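Long-range contact in nigritoxine (Vibrio nigripulchritudo, PDB 5M41), which acts as a bacterial toxin against crustaceans and insects and has a previously unknown fold: residues S330-A335 with G366-G371. Numbering follows the deposited sequence.
Sequences SLSLAA and GVDIVG
Two antiparallel strands pair in the buried central sheet of the chain, 328-336 lying between 340-348 and 366-370. Leu331 and Ile369 exchange both backbone hydrogen bonds, as do Leu333 and Val367; the straightest runs from Leu333 N to Val367 O (2.8 Å, 174° at the hydrogen), nearly along the C=O axis. Gly366 CA makes a CA-H...O contact with Leu333 O at 3.3 Å; at its backbone angles a CB would jam against the preceding carbonyl O and clash with Leu333 O. The apolar face carries Leu331, Leu333, Val367 and Ile369. Leu333 CG and Ile369 CG1 both lie anti to the carbonyl carbon (chi1 -60° and -57°), and the side chains cross obliquely so that Leu333 CD1 rests 4.0 Å from Ile369 CD1. Leu331 differs, with CG anti to its backbone N. Helices 373-382 and 386-396 pack over this face. On the opposite face the buried Asp368 carboxylate is held by several donors. Thr440 OG1 and Ala441 N bind OD2, Gln442 NE2 binds OD1, and this concentration of donors probably stabilises the charged form. Ser332, with OG anti to the carbonyl carbon, donates to Asp368 OD1 at 2.6 Å from above the carboxylate plane, while a water 2.7 Å from Ser330 OG donates weakly to Asp368 OD2.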
loop_
_atom_site.group_PDB
_atom_site.type_symbol
_atom_site.label_atom_id
_atom_site.label_comp_id
_atom_site.label_asym_id
_atom_site.label_seq_id
_atom_site.Cartn_x
_atom_site.Cartn_y
_atom_site.Cartn_z
ATOM N N SER A 330 7.861 -1.421 7.938
ATOM C CA SER A 330 6.757 -1.436 7.018
ATOM C C SER A 330 7.174 -2.402 5.920
ATOM O O SER A 330 8.175 -2.160 5.225
ATOM C CB SER A 330 6.535 -0.045 6.438
ATOM O OG SER A 330 5.624 -0.092 5.346
ATOM N N LEU A 331 6.453 -3.510 5.791
ATOM C CA LEU A 331 6.634 -4.353 4.630
ATOM C C LEU A 331 5.649 -3.867 3.572
ATOM O O LEU A 331 4.427 -4.066 3.699
ATOM C CB LEU A 331 6.448 -5.835 4.974
ATOM C CG LEU A 331 6.192 -6.861 3.859
ATOM C CD1 LEU A 331 7.337 -6.943 2.865
ATOM C CD2 LEU A 331 5.948 -8.224 4.480
ATOM N N SER A 332 6.178 -3.214 2.544
ATOM C CA SER A 332 5.360 -2.670 1.466
ATOM C C SER A 332 5.191 -3.699 0.378
ATOM O O SER A 332 6.163 -4.275 -0.074
ATOM C CB SER A 332 6.013 -1.426 0.840
ATOM O OG SER A 332 5.974 -0.318 1.724
ATOM N N LEU A 333 3.952 -3.920 -0.042
ATOM C CA LEU A 333 3.680 -4.722 -1.210
ATOM C C LEU A 333 3.019 -3.766 -2.174
ATOM O O LEU A 333 1.862 -3.355 -1.981
ATOM C CB LEU A 333 2.788 -5.900 -0.838
ATOM C CG LEU A 333 3.393 -6.851 0.206
ATOM C CD1 LEU A 333 2.327 -7.779 0.749
ATOM C CD2 LEU A 333 4.545 -7.653 -0.394
ATOM N N ALA A 334 3.786 -3.365 -3.183
ATOM C CA ALA A 334 3.381 -2.304 -4.090
ATOM C C ALA A 334 3.244 -2.865 -5.475
ATOM O O ALA A 334 4.172 -3.473 -5.989
ATOM C CB ALA A 334 4.406 -1.182 -4.087
ATOM N N ALA A 335 2.082 -2.652 -6.084
ATOM C CA ALA A 335 1.884 -2.983 -7.479
ATOM C C ALA A 335 2.850 -2.167 -8.338
ATOM O O ALA A 335 3.267 -1.051 -7.969
ATOM C CB ALA A 335 0.459 -2.714 -7.890
ATOM N N GLY A 366 -1.106 -0.231 -3.428
ATOM C CA GLY A 366 -0.798 -1.446 -2.672
ATOM C C GLY A 366 -1.079 -1.378 -1.183
ATOM O O GLY A 366 -1.875 -0.543 -0.731
ATOM N N VAL A 367 -0.436 -2.262 -0.419
ATOM C CA VAL A 367 -0.606 -2.275 1.025
ATOM C C VAL A 367 0.734 -2.302 1.742
ATOM O O VAL A 367 1.724 -2.804 1.213
ATOM C CB VAL A 367 -1.480 -3.456 1.539
ATOM C CG1 VAL A 367 -2.795 -3.506 0.766
ATOM C CG2 VAL A 367 -0.740 -4.777 1.395
ATOM N N ASP A 368 0.753 -1.732 2.943
ATOM C CA ASP A 368 1.899 -1.871 3.827
ATOM C C ASP A 368 1.461 -2.647 5.073
ATOM O O ASP A 368 0.425 -2.352 5.662
ATOM C CB ASP A 368 2.393 -0.502 4.274
ATOM C CG ASP A 368 2.772 0.410 3.104
ATOM O OD1 ASP A 368 3.433 -0.040 2.127
ATOM O OD2 ASP A 368 2.431 1.617 3.190
ATOM N N ILE A 369 2.270 -3.610 5.474
ATOM C CA ILE A 369 2.042 -4.370 6.700
ATOM C C ILE A 369 3.047 -3.856 7.728
ATOM O O ILE A 369 4.268 -3.956 7.520
ATOM C CB ILE A 369 2.204 -5.885 6.442
ATOM C CG1 ILE A 369 1.237 -6.336 5.319
ATOM C CG2 ILE A 369 1.974 -6.668 7.745
ATOM C CD1 ILE A 369 1.536 -7.696 4.687
ATOM N N VAL A 370 2.540 -3.235 8.792
ATOM C CA VAL A 370 3.399 -2.521 9.774
ATOM C C VAL A 370 3.332 -3.173 11.167
ATOM O O VAL A 370 2.258 -3.390 11.703
ATOM C CB VAL A 370 3.001 -1.036 9.874
ATOM C CG1 VAL A 370 3.798 -0.310 10.972
ATOM C CG2 VAL A 370 3.202 -0.343 8.522
ATOM N N GLY A 371 4.485 -3.513 11.721
ATOM C CA GLY A 371 4.604 -4.036 13.079
ATOM C C GLY A 371 6.072 -4.300 13.327
ATOM O O GLY A 371 6.904 -3.963 12.487
HETATM O O HOH W 1 3.969 2.067 5.386
#